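Methyl-CpG-binding domain protein 1 (Homo sapiens, PDB 5W9Q) represses transcription at CpG islands, binding methylated CpG through its MBD and unmethylated CpG DNA through the third CXXC zinc finger. Local coordinates at a contact of chain A with DNA. Sequence-based numbering; all coordinates share one arbitrary frame.

A contact of chain A with DNA. Residues 31, 40-42. With nucleotides of chain B; nucleotides of chain C.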
loop_
_atom_site.group_PDB
_atom_site.type_symbol
_atom_site.label_atom_id
_atom_site.label_comp_id
_atom_site.label_asym_id
_atom_site.label_seq_id
_atom_site.Cartn_x
_atom_site.Cartn_y
_atom_site.Cartn_z
ATOM N N LYS A 31 7.321 4.661 -5.914
ATOM C CA LYS A 31 7.661 3.508 -6.764
ATOM C C LYS A 31 8.394 3.954 -8.009
ATOM O O LYS A 31 7.995 4.917 -8.646
ATOM C CB LYS A 31 6.403 2.686 -7.139
ATOM C CG LYS A 31 5.720 2.057 -5.918
ATOM C CD LYS A 31 4.435 1.277 -6.291
ATOM C CE LYS A 31 3.965 0.309 -5.222
ATOM N NZ LYS A 31 5.039 -0.749 -5.094
ATOM N N LYS A 40 10.953 4.767 0.092
ATOM C CA LYS A 40 10.014 4.300 1.047
ATOM C C LYS A 40 9.662 2.851 0.929
ATOM O O LYS A 40 9.566 2.186 1.928
ATOM C CB LYS A 40 8.733 5.141 0.959
ATOM C CG LYS A 40 9.006 6.612 1.189
ATOM C CD LYS A 40 7.736 7.352 1.542
ATOM C CE LYS A 40 8.008 8.541 2.439
ATOM N NZ LYS A 40 8.546 9.609 1.589
ATOM N N ARG A 41 9.444 2.357 -0.294
ATOM C CA ARG A 41 9.300 0.911 -0.559
ATOM C C ARG A 41 8.185 0.209 0.219
ATOM O O ARG A 41 8.393 -0.806 0.913
ATOM C CB ARG A 41 10.671 0.193 -0.274
ATOM C CG ARG A 41 11.859 0.858 -0.908
ATOM C CD ARG A 41 13.136 0.160 -0.503
ATOM N NE ARG A 41 14.220 0.731 -1.251
ATOM C CZ ARG A 41 15.424 0.247 -1.353
ATOM N NH1 ARG A 41 15.785 -0.883 -0.744
ATOM N NH2 ARG A 41 16.280 0.888 -2.113
ATOM N N GLN A 42 6.984 0.769 0.069
ATOM C CA GLN A 42 5.775 0.250 0.669
ATOM C C GLN A 42 4.705 0.163 -0.408
ATOM O O GLN A 42 4.744 0.857 -1.471
ATOM C CB GLN A 42 5.317 1.176 1.782
ATOM C CG GLN A 42 6.360 1.447 2.900
ATOM C CD GLN A 42 6.876 0.217 3.626
ATOM O OE1 GLN A 42 6.263 -0.843 3.608
ATOM N NE2 GLN A 42 8.081 0.374 4.293
ATOM P P DA B 4 8.799 -3.655 -8.500
ATOM O OP1 DA B 4 8.357 -3.659 -9.897
ATOM O OP2 DA B 4 9.513 -2.467 -7.961
ATOM O "O5'" DA B 4 7.543 -3.993 -7.583
ATOM C "C5'" DA B 4 6.762 -5.191 -7.770
ATOM C "C4'" DA B 4 6.263 -5.685 -6.431
ATOM O "O4'" DA B 4 7.349 -6.293 -5.680
ATOM C "C3'" DA B 4 5.695 -4.601 -5.524
ATOM O "O3'" DA B 4 4.647 -5.224 -4.797
ATOM C "C2'" DA B 4 6.858 -4.244 -4.608
ATOM C "C1'" DA B 4 7.600 -5.576 -4.474
ATOM N N9 DA B 4 9.050 -5.463 -4.337
ATOM C C8 DA B 4 9.870 -4.525 -4.913
ATOM N N7 DA B 4 11.140 -4.711 -4.661
ATOM C C5 DA B 4 11.163 -5.874 -3.908
ATOM C C6 DA B 4 12.219 -6.614 -3.351
ATOM N N6 DA B 4 13.499 -6.266 -3.474
ATOM N N1 DA B 4 11.907 -7.701 -2.612
ATOM C C2 DA B 4 10.616 -8.061 -2.523
ATOM N N3 DA B 4 9.535 -7.447 -3.011
ATOM C C4 DA B 4 9.885 -6.357 -3.714
ATOM P P DA B 5 3.722 -4.395 -3.808
ATOM O OP1 DA B 5 2.456 -5.120 -3.732
ATOM O OP2 DA B 5 3.713 -2.957 -4.235
ATOM O "O5'" DA B 5 4.417 -4.588 -2.381
ATOM C "C5'" DA B 5 4.470 -5.897 -1.782
ATOM C "C4'" DA B 5 5.396 -5.877 -0.590
ATOM O "O4'" DA B 5 6.772 -5.656 -1.043
ATOM C "C3'" DA B 5 5.097 -4.742 0.402
ATOM O "O3'" DA B 5 5.260 -5.088 1.784
ATOM C "C2'" DA B 5 6.178 -3.729 0.101
ATOM C "C1'" DA B 5 7.325 -4.701 -0.167
ATOM N N9 DA B 5 8.536 -4.161 -0.761
ATOM C C8 DA B 5 8.720 -3.104 -1.613
ATOM N N7 DA B 5 9.983 -2.880 -1.912
ATOM C C5 DA B 5 10.670 -3.858 -1.205
ATOM C C6 DA B 5 12.047 -4.169 -1.101
ATOM N N6 DA B 5 13.007 -3.483 -1.721
ATOM N N1 DA B 5 12.403 -5.185 -0.280
ATOM C C2 DA B 5 11.438 -5.845 0.376
ATOM N N3 DA B 5 10.111 -5.664 0.336
ATOM C C4 DA B 5 9.794 -4.652 -0.491
ATOM P P DC B 6 4.027 -5.564 2.646
ATOM O OP1 DC B 6 3.068 -6.247 1.745
ATOM O OP2 DC B 6 3.603 -4.456 3.550
ATOM O "O5'" DC B 6 4.649 -6.633 3.636
ATOM C "C5'" DC B 6 5.189 -7.885 3.146
ATOM C "C4'" DC B 6 6.514 -8.162 3.830
ATOM O "O4'" DC B 6 7.520 -7.298 3.291
ATOM C "C3'" DC B 6 6.541 -7.935 5.345
ATOM O "O3'" DC B 6 7.060 -9.113 5.961
ATOM C "C2'" DC B 6 7.474 -6.739 5.544
ATOM C "C1'" DC B 6 8.354 -6.794 4.340
ATOM N N1 DC B 6 8.895 -5.532 3.858
ATOM C C2 DC B 6 10.282 -5.359 3.761
ATOM O O2 DC B 6 11.041 -6.222 4.253
ATOM N N3 DC B 6 10.766 -4.230 3.205
ATOM C C4 DC B 6 9.932 -3.313 2.715
ATOM N N4 DC B 6 10.462 -2.229 2.151
ATOM C C5 DC B 6 8.510 -3.464 2.792
ATOM C C6 DC B 6 8.040 -4.577 3.365
ATOM P P DG B 7 6.920 -9.338 7.485
ATOM O OP1 DG B 7 7.042 -10.786 7.725
ATOM O OP2 DG B 7 5.740 -8.579 8.019
ATOM O "O5'" DG B 7 8.182 -8.601 8.058
ATOM C "C5'" DG B 7 9.437 -9.211 7.828
ATOM C "C4'" DG B 7 10.496 -8.416 8.529
ATOM O "O4'" DG B 7 10.715 -7.184 7.809
ATOM C "C3'" DG B 7 10.148 -8.022 9.963
ATOM O "O3'" DG B 7 11.406 -8.148 10.599
ATOM C "C2'" DG B 7 9.753 -6.558 9.845
ATOM C "C1'" DG B 7 10.659 -6.095 8.719
ATOM N N9 DG B 7 10.226 -4.944 7.960
ATOM C C8 DG B 7 8.936 -4.617 7.613
ATOM N N7 DG B 7 8.864 -3.566 6.844
ATOM C C5 DG B 7 10.192 -3.196 6.642
ATOM C C6 DG B 7 10.742 -2.103 5.930
ATOM O O6 DG B 7 10.155 -1.235 5.274
ATOM N N1 DG B 7 12.138 -2.096 5.994
ATOM C C2 DG B 7 12.898 -2.998 6.697
ATOM N N2 DG B 7 14.234 -2.822 6.642
ATOM N N3 DG B 7 12.393 -4.005 7.383
ATOM C C4 DG B 7 11.043 -4.042 7.318
ATOM P P DC C 6 18.425 5.606 2.706
ATOM O OP1 DC C 6 19.894 5.954 2.775
ATOM O OP2 DC C 6 17.606 6.038 1.530
ATOM O "O5'" DC C 6 18.377 4.033 2.869
ATOM C "C5'" DC C 6 19.036 3.437 3.985
ATOM C "C4'" DC C 6 18.828 1.952 3.959
ATOM O "O4'" DC C 6 17.427 1.712 4.317
ATOM C "C3'" DC C 6 19.025 1.295 2.588
ATOM O "O3'" DC C 6 19.484 -0.052 2.732
ATOM C "C2'" DC C 6 17.587 1.114 2.100
ATOM C "C1'" DC C 6 16.922 0.762 3.415
ATOM N N1 DC C 6 15.415 0.798 3.479
ATOM C C2 DC C 6 14.749 -0.116 4.306
ATOM O O2 DC C 6 15.414 -0.895 5.000
ATOM N N3 DC C 6 13.387 -0.075 4.389
ATOM C C4 DC C 6 12.706 0.804 3.662
ATOM N N4 DC C 6 11.370 0.761 3.731
ATOM C C5 DC C 6 13.354 1.720 2.783
ATOM C C6 DC C 6 14.702 1.687 2.725
HETATM O O HOH W 1 4.040 -1.976 2.614
HETATM O O HOH W 2 6.704 -2.049 5.980
HETATM O O HOH W 3 7.941 -0.916 -6.081
#
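Gln42 meets DG7 of chain B through a side chain folded at its second torsion (chi2 -58°), which carries the amide toward the major-groove edge of the guanine. There NE2 donates to the base carbonyl O6 at 2.8 Å, with O6 close to the amide plane; the same O6 accepts from N4 of its paired DC6 of chain C, so two donors hold it. The other branch, OE1, sits beside the C5 rim of DC6 of chain B, 3.5 Å from C5 and displaced from the ring plane. It binds two waters, one bridging to N7 of DG7 and the other to the phosphate oxygen OP2 of DC6 of chain B, which is likely to help set the amide's rotation. A leucine at Gln42 would probably leave O6 without its protein donor and both waters without their protein partner.

The two cytosines of the CpG are read by backbone carbonyls. N4 of DC6 of chain B reaches Arg41 O at 2.8 Å on an in-plane lone pair, whereas N4 of DC6 of chain C approaches Lys40 O at 2.9 Å from above the carbonyl plane. The Arg41 side chain runs extended past the latter base, Arg41 CD lying 3.6 Å from C5 of DC6 of chain C. Both cytosine 5-positions thus meet protein atoms, which fits this finger's binding of unmethylated CpG and suggests that methyl groups there would be poorly accommodated.

Lys31, bent at its last torsion (chi4 -65°), forms a salt bridge from NZ to the phosphate OP2 of DA5, 2.7 Å away, and a water links NZ to the DA4 phosphate.

Residues 40-42 form a loop segment of the CXXC zinc finger inserted into the major groove, while Lys31, just after helix 26-30, holds the flanking backbone.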